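Local coordinates for protein putative glycosyltransferase (GalT1) (Streptococcus parasanguinis FW213, PDB 5HEA) that probably transfers a sugar from a nucleotide-sugar donor to an acceptor, this chain being the C-terminal part of the protein with a GT-A glycosyltransferase domain, at residues Ser73-Asn77 / Arg182-Gly186; Ile40-Ser44 / Thr68-Pro72; Asp192-Arg197 / Glu240-Leu244. All coordinates share one frame. Residue numbers count along the deposited sequence, not the author numbering.

Interaction 1 (Ser73-Asn77 / Arg182-Gly186)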
loop_
_atom_site.group_PDB
_atom_site.type_symbol
_atom_site.label_atom_id
_atom_site.label_comp_id
_atom_site.label_asym_id
_atom_site.label_seq_id
_atom_site.Cartn_x
_atom_site.Cartn_y
_atom_site.Cartn_z
ATOM N N SER A 73 10.432 17.359 -12.239
ATOM C CA SER A 73 11.729 16.810 -12.674
ATOM C C SER A 73 11.558 15.905 -13.881
ATOM O O SER A 73 12.294 16.015 -14.857
ATOM C CB SER A 73 12.411 16.013 -11.564
ATOM O OG SER A 73 12.830 16.861 -10.516
ATOM N N ALA A 74 10.588 15.000 -13.801
ATOM C CA ALA A 74 10.316 14.097 -14.904
ATOM C C ALA A 74 9.878 14.862 -16.145
ATOM O O ALA A 74 10.251 14.502 -17.263
ATOM C CB ALA A 74 9.262 13.063 -14.509
ATOM N N ALA A 75 9.090 15.916 -15.956
ATOM C CA ALA A 75 8.653 16.735 -17.083
ATOM C C ALA A 75 9.840 17.405 -17.783
ATOM O O ALA A 75 9.926 17.420 -19.012
ATOM C CB ALA A 75 7.634 17.787 -16.624
ATOM N N ARG A 76 10.759 17.968 -17.009
ATOM C CA ARG A 76 11.916 18.627 -17.621
ATOM C C ARG A 76 12.820 17.607 -18.315
ATOM O O ARG A 76 13.332 17.864 -19.400
ATOM C CB ARG A 76 12.716 19.417 -16.585
ATOM C CG ARG A 76 11.962 20.601 -16.002
ATOM C CD ARG A 76 12.908 21.544 -15.274
ATOM N NE ARG A 76 12.204 22.661 -14.651
ATOM C CZ ARG A 76 11.903 22.703 -13.360
ATOM N NH1 ARG A 76 12.259 21.694 -12.588
ATOM N NH2 ARG A 76 11.258 23.739 -12.841
ATOM N N ASN A 77 13.018 16.451 -17.686
ATOM C CA ASN A 77 13.862 15.408 -18.275
ATOM C C ASN A 77 13.296 14.933 -19.622
ATOM O O ASN A 77 14.050 14.639 -20.546
ATOM C CB ASN A 77 14.037 14.219 -17.312
ATOM C CG ASN A 77 14.853 14.573 -16.069
ATOM O OD1 ASN A 77 15.646 15.515 -16.080
ATOM N ND2 ASN A 77 14.674 13.796 -14.992
ATOM N N ARG A 182 20.581 15.040 -15.396
ATOM C CA ARG A 182 19.115 15.021 -15.360
ATOM C C ARG A 182 18.646 15.531 -14.015
ATOM O O ARG A 182 19.385 15.456 -13.028
ATOM C CB ARG A 182 18.571 13.593 -15.594
ATOM C CG ARG A 182 18.783 13.061 -17.024
ATOM C CD ARG A 182 18.110 13.961 -18.068
ATOM N NE ARG A 182 18.218 13.442 -19.434
ATOM C CZ ARG A 182 19.235 13.689 -20.259
ATOM N NH1 ARG A 182 20.263 14.441 -19.866
ATOM N NH2 ARG A 182 19.229 13.176 -21.484
ATOM N N PHE A 183 17.423 16.064 -13.977
ATOM C CA PHE A 183 16.816 16.476 -12.722
ATOM C C PHE A 183 16.425 15.210 -11.953
ATOM O O PHE A 183 15.932 14.262 -12.549
ATOM C CB PHE A 183 15.587 17.352 -12.976
ATOM C CG PHE A 183 15.913 18.677 -13.636
ATOM C CD1 PHE A 183 16.069 18.761 -15.013
ATOM C CD2 PHE A 183 16.093 19.824 -12.873
ATOM C CE1 PHE A 183 16.391 19.978 -15.633
ATOM C CE2 PHE A 183 16.417 21.046 -13.484
ATOM C CZ PHE A 183 16.561 21.113 -14.865
ATOM N N PRO A 184 16.642 15.202 -10.629
ATOM C CA PRO A 184 16.297 14.076 -9.742
ATOM C C PRO A 184 14.791 13.867 -9.570
ATOM O O PRO A 184 14.061 14.810 -9.282
ATOM C CB PRO A 184 16.928 14.483 -8.405
ATOM C CG PRO A 184 17.007 15.976 -8.476
ATOM C CD PRO A 184 17.362 16.261 -9.906
ATOM N N LEU A 185 14.337 12.628 -9.726
ATOM C CA LEU A 185 12.911 12.322 -9.742
ATOM C C LEU A 185 12.237 12.456 -8.385
ATOM O O LEU A 185 12.843 12.192 -7.344
ATOM C CB LEU A 185 12.664 10.922 -10.309
ATOM C CG LEU A 185 12.773 10.768 -11.827
ATOM C CD1 LEU A 185 12.513 12.098 -12.536
ATOM C CD2 LEU A 185 14.100 10.184 -12.254
ATOM N N GLY A 186 10.980 12.897 -8.412
ATOM C CA GLY A 186 10.137 12.951 -7.230
ATOM C C GLY A 186 10.584 13.980 -6.214
ATOM O O GLY A 186 9.940 14.176 -5.185
HETATM O O HOH W 1 9.557 14.218 -11.188
#
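Asn77, on helix 72-82, pairs its carboxamide with the backbone of one residue. Phe183 N donates to Asn77 OD1 at 2.8 Å, and Asn77 ND2 donates almost linearly to Phe183 O, also at 2.8 Å. One turn earlier, Ser73 OG donates to Pro184 O at 2.7 Å, so two side chains of the same helical face satisfy the backbone of a segment with no regular structure. A water bonded to Ala74 N reaches Gly186 N only weakly. Arg76 CD lies over the Phe183 ring, 3.9 Å from its centroid, a CH-pi contact, while the Arg76 guanidinium forms a salt bridge with Glu190. Leu185 CD1 closes the other end, 3.9 Å from Ala74 CB, and Leu185 N is hydrogen-bonded to Glu277 of the second subunit. This illustrates how a long loop leaving strand 171-174 is fastened across a helix of the Rossmann-like half of a GT-A fold.

Interaction 2 (Ile40-Ser44 / Thr68-Pro72)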
loop_
_atom_site.group_PDB
_atom_site.type_symbol
_atom_site.label_atom_id
_atom_site.label_comp_id
_atom_site.label_asym_id
_atom_site.label_seq_id
_atom_site.Cartn_x
_atom_site.Cartn_y
_atom_site.Cartn_z
ATOM N N ILE A 40 5.573 20.230 -22.035
ATOM C CA ILE A 40 5.339 18.928 -21.423
ATOM C C ILE A 40 4.157 18.999 -20.468
ATOM O O ILE A 40 4.293 19.435 -19.318
ATOM C CB ILE A 40 6.585 18.351 -20.702
ATOM C CG1 ILE A 40 7.803 18.346 -21.635
ATOM C CG2 ILE A 40 6.303 16.940 -20.204
ATOM C CD1 ILE A 40 8.631 19.616 -21.557
ATOM N N ASN A 41 2.988 18.588 -20.954
ATOM C CA ASN A 41 1.821 18.513 -20.092
ATOM C C ASN A 41 1.948 17.291 -19.191
ATOM O O ASN A 41 1.855 16.149 -19.652
ATOM C CB ASN A 41 0.521 18.442 -20.903
ATOM C CG ASN A 41 -0.648 18.055 -20.051
ATOM O OD1 ASN A 41 -0.755 18.496 -18.916
ATOM N ND2 ASN A 41 -1.519 17.199 -20.574
ATOM N N ASP A 42 2.146 17.545 -17.902
ATOM C CA ASP A 42 2.419 16.507 -16.907
ATOM C C ASP A 42 1.109 16.009 -16.287
ATOM O O ASP A 42 0.936 16.021 -15.065
ATOM C CB ASP A 42 3.370 17.103 -15.842
ATOM C CG ASP A 42 3.862 16.085 -14.823
ATOM O OD1 ASP A 42 4.123 14.912 -15.183
ATOM O OD2 ASP A 42 3.992 16.475 -13.645
ATOM N N GLY A 43 0.168 15.597 -17.139
ATOM C CA GLY A 43 -1.095 15.065 -16.657
ATOM C C GLY A 43 -1.992 16.105 -15.993
ATOM O O GLY A 43 -2.684 15.791 -15.031
ATOM N N SER A 44 -1.979 17.341 -16.493
ATOM C CA SER A 44 -2.857 18.384 -15.957
ATOM C C SER A 44 -4.307 17.945 -15.910
ATOM O O SER A 44 -4.774 17.194 -16.771
ATOM C CB SER A 44 -2.786 19.660 -16.790
ATOM O OG SER A 44 -1.484 20.201 -16.782
ATOM N N THR A 68 1.693 10.950 -18.349
ATOM C CA THR A 68 1.103 10.674 -17.042
ATOM C C THR A 68 1.867 11.473 -15.998
ATOM O O THR A 68 3.089 11.595 -16.086
ATOM C CB THR A 68 1.186 9.164 -16.695
ATOM O OG1 THR A 68 0.488 8.404 -17.690
ATOM C CG2 THR A 68 0.581 8.884 -15.325
ATOM N N ASN A 69 1.151 12.033 -15.026
ATOM C CA ASN A 69 1.772 12.896 -14.015
ATOM C C ASN A 69 2.941 12.220 -13.290
ATOM O O ASN A 69 2.779 11.145 -12.708
ATOM C CB ASN A 69 0.735 13.374 -12.994
ATOM C CG ASN A 69 1.349 14.224 -11.900
ATOM O OD1 ASN A 69 1.496 13.779 -10.761
ATOM N ND2 ASN A 69 1.725 15.452 -12.245
ATOM N N ALA A 70 4.112 12.854 -13.333
ATOM C CA ALA A 70 5.310 12.282 -12.727
ATOM C C ALA A 70 6.191 13.341 -12.039
ATOM O O ALA A 70 7.243 13.023 -11.485
ATOM C CB ALA A 70 6.103 11.498 -13.772
ATOM N N GLY A 71 5.758 14.596 -12.075
ATOM C CA GLY A 71 6.439 15.671 -11.364
ATOM C C GLY A 71 7.291 16.555 -12.260
ATOM O O GLY A 71 7.575 16.195 -13.400
ATOM N N PRO A 72 7.696 17.726 -11.747
ATOM C CA PRO A 72 8.425 18.734 -12.526
ATOM C C PRO A 72 9.777 18.217 -13.020
ATOM O O PRO A 72 10.213 18.603 -14.112
ATOM C CB PRO A 72 8.625 19.883 -11.526
ATOM C CG PRO A 72 7.629 19.658 -10.463
ATOM C CD PRO A 72 7.409 18.186 -10.376
#
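A single carboxylate, that of Asp42, receives two consecutive backbone amides from residues 68-72: Ala70 N donates to Asp42 OD1 at 2.8 Å and Gly71 N to Asp42 OD2 at 3.0 Å. Asp42 also accepts through its backbone, Asn69 ND2 donating to Asp42 O at 3.0 Å, so both its backbone and its side chain are held. Gln67, just before 68-72, adds a further bond to Asp42 OD1. Close approach explains the glycine at 43, where a CB would collide with Asn69 N; its positive phi also favours glycine. Gly71 has a different reason, because its backbone angles would jam a CB against the preceding carbonyl, and it occupies the N-cap position of helix 72-82. Within 40-44, Asn41 OD1 accepts from Ser44 N at 3.0 Å, an Asx motif as the chain leaves the strand. Two loops following parallel strands 35-41 and 62-66 are thereby joined at the same end of the sheet. An aspartate at the C-terminal end of such a strand is familiar in the nucleotide-binding half of GT-A glycosyltransferases; the Asp42-Gly43-Ser44 sequence is consistent with the DGS motif common in family 2 enzymes, where this aspartate probably lies near the nucleotide site.

Interaction 3 (Asp192-Arg197 / Glu240-Leu244)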
loop_
_atom_site.group_PDB
_atom_site.type_symbol
_atom_site.label_atom_id
_atom_site.label_comp_id
_atom_site.label_asym_id
_atom_site.label_seq_id
_atom_site.Cartn_x
_atom_site.Cartn_y
_atom_site.Cartn_z
ATOM N N ASP A 192 17.820 23.268 -7.691
ATOM C CA ASP A 192 18.889 23.377 -6.694
ATOM C C ASP A 192 19.920 22.239 -6.857
ATOM O O ASP A 192 21.120 22.452 -6.700
ATOM C CB ASP A 192 18.235 23.353 -5.301
ATOM C CG ASP A 192 19.228 23.540 -4.142
ATOM O OD1 ASP A 192 20.284 24.188 -4.292
ATOM O OD2 ASP A 192 18.910 23.048 -3.048
ATOM N N ALA A 193 19.439 21.042 -7.196
ATOM C CA ALA A 193 20.288 19.855 -7.333
ATOM C C ALA A 193 20.955 19.728 -8.696
ATOM O O ALA A 193 21.824 18.876 -8.879
ATOM C CB ALA A 193 19.470 18.587 -7.040
ATOM N N THR A 194 20.585 20.584 -9.648
ATOM C CA THR A 194 20.917 20.305 -11.048
ATOM C C THR A 194 21.670 21.412 -11.799
ATOM O O THR A 194 22.640 21.130 -12.504
ATOM C CB THR A 194 19.626 19.921 -11.853
ATOM O OG1 THR A 194 18.936 18.865 -11.174
ATOM C CG2 THR A 194 19.980 19.449 -13.266
ATOM N N ILE A 195 21.208 22.654 -11.672
ATOM C CA ILE A 195 21.718 23.753 -12.497
ATOM C C ILE A 195 23.228 23.912 -12.333
ATOM O O ILE A 195 23.960 24.010 -13.317
ATOM C CB ILE A 195 20.959 25.076 -12.215
ATOM C CG1 ILE A 195 19.500 24.935 -12.653
ATOM C CG2 ILE A 195 21.586 26.241 -12.970
ATOM C CD1 ILE A 195 19.349 24.507 -14.130
ATOM N N TYR A 196 23.703 23.883 -11.094
ATOM C CA TYR A 196 25.137 24.070 -10.851
ATOM C C TYR A 196 26.004 23.013 -11.533
ATOM O O TYR A 196 27.152 23.288 -11.908
ATOM C CB TYR A 196 25.437 24.147 -9.351
ATOM C CG TYR A 196 25.491 22.810 -8.654
ATOM C CD1 TYR A 196 24.333 22.187 -8.217
ATOM C CD2 TYR A 196 26.709 22.187 -8.405
ATOM C CE1 TYR A 196 24.382 20.960 -7.563
ATOM C CE2 TYR A 196 26.769 20.962 -7.751
ATOM C CZ TYR A 196 25.602 20.355 -7.335
ATOM O OH TYR A 196 25.656 19.137 -6.693
ATOM N N ARG A 197 25.473 21.805 -11.710
ATOM C CA ARG A 197 26.245 20.783 -12.412
ATOM C C ARG A 197 26.483 21.153 -13.881
ATOM O O ARG A 197 27.540 20.865 -14.438
ATOM C CB ARG A 197 25.603 19.403 -12.260
ATOM C CG ARG A 197 25.519 18.966 -10.794
ATOM C CD ARG A 197 24.999 17.558 -10.646
ATOM N NE ARG A 197 23.543 17.497 -10.523
ATOM C CZ ARG A 197 22.757 16.730 -11.281
ATOM N NH1 ARG A 197 23.300 15.975 -12.233
ATOM N NH2 ARG A 197 21.433 16.703 -11.087
ATOM N N GLU A 240 25.753 17.530 -0.969
ATOM C CA GLU A 240 26.227 17.001 -2.248
ATOM C C GLU A 240 27.070 18.039 -3.019
ATOM O O GLU A 240 28.149 17.735 -3.545
ATOM C CB GLU A 240 24.993 16.576 -3.053
ATOM C CG GLU A 240 25.221 16.000 -4.444
ATOM C CD GLU A 240 23.888 15.611 -5.087
ATOM O OE1 GLU A 240 22.943 16.451 -5.122
ATOM O OE2 GLU A 240 23.769 14.450 -5.521
ATOM N N ARG A 241 26.588 19.276 -3.069
ATOM C CA ARG A 241 27.286 20.329 -3.813
ATOM C C ARG A 241 28.645 20.695 -3.188
ATOM O O ARG A 241 29.648 20.874 -3.900
ATOM C CB ARG A 241 26.394 21.569 -3.961
ATOM C CG ARG A 241 27.118 22.813 -4.489
ATOM C CD ARG A 241 26.126 23.903 -4.928
ATOM N NE ARG A 241 25.128 24.257 -3.917
ATOM C CZ ARG A 241 23.823 24.003 -4.035
ATOM N NH1 ARG A 241 23.367 23.393 -5.120
ATOM N NH2 ARG A 241 22.965 24.369 -3.080
ATOM N N ILE A 242 28.684 20.803 -1.864
ATOM C CA ILE A 242 29.958 21.029 -1.177
ATOM C C ILE A 242 30.937 19.898 -1.464
ATOM O O ILE A 242 32.101 20.148 -1.773
ATOM C CB ILE A 242 29.773 21.225 0.348
ATOM C CG1 ILE A 242 29.132 22.594 0.610
ATOM C CG2 ILE A 242 31.131 21.088 1.088
ATOM C CD1 ILE A 242 28.475 22.721 1.980
ATOM N N ALA A 243 30.467 18.651 -1.386
ATOM C CA ALA A 243 31.358 17.514 -1.618
ATOM C C ALA A 243 31.925 17.496 -3.042
ATOM O O ALA A 243 33.085 17.143 -3.258
ATOM C CB ALA A 243 30.639 16.185 -1.311
ATOM N N LEU A 244 31.099 17.863 -4.016
ATOM C CA LEU A 244 31.539 17.904 -5.404
ATOM C C LEU A 244 32.557 19.009 -5.628
ATOM O O LEU A 244 33.609 18.772 -6.199
ATOM C CB LEU A 244 30.354 18.138 -6.341
ATOM C CG LEU A 244 29.798 16.931 -7.078
ATOM C CD1 LEU A 244 28.757 17.438 -8.072
ATOM C CD2 LEU A 244 30.908 16.150 -7.791
HETATM O O HOH W 2 23.366 19.044 -5.200
#
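Tyr196 presents one ring face to the aliphatic part of Arg241: Arg241 CD sits 3.9 Å from the ring centroid and only 10° off its normal, a CH-pi contact. The guanidinium follows over the ring face, its edge toward Tyr196, with Arg241 CZ 5.0 Å from the centroid, a cation-pi contact. Arg241 NH2 forms a salt bridge with Asp192 OD1 at 2.9 Å, Arg241 NH1 reaches the same oxygen at 3.3 Å, and Arg241 NH1 also donates to Asp192 O at 2.9 Å. Arg241 NE is hydrogen-bonded to Gln255, while Asp192 OD2 has its own salt bridge to Arg262, so the pair belongs to a buried polar network. The contact joins the start of helix 195-201, which precedes sheet strand 204-217, to helix 231-247 of the C-terminal helical part. Within 192-197, Arg197 NE donates to Ala193 O at 2.7 Å, bracing the turn that leads into its helix. Leu244 packs beside the tyrosine ring, Leu244 CD1 4.1 Å from Tyr196 CE2. Beside it a water accepts from Tyr196 OH at 2.7 Å and donates to Glu240 OE1 at 2.6 Å, and Glu240 OE2 makes a salt bridge to Lys285 of the second subunit.

From the N terminus, interaction 2 comes first, closing a beta-alpha-beta unit through helix 48-58, so that the loops after neighbouring parallel strands 35-41 and 62-66 meet. The chain then enters helix 72-82, whose first turns open interaction 1, a much longer closure that returns only after strand 171-174. Interaction 3 starts soon afterwards and ends on helix 231-247. The three closures run in series, neither nested nor crossed. Interactions 1 and 2 touch where Ala75 packs on Ile40; interactions 1 and 3 meet through Thr194 against Phe183 and Pro184. The path leads from the parallel part of the mixed sheet, through the 182-186 loop, to the C-terminal helices, and interactions 1 and 3 both reach the second subunit.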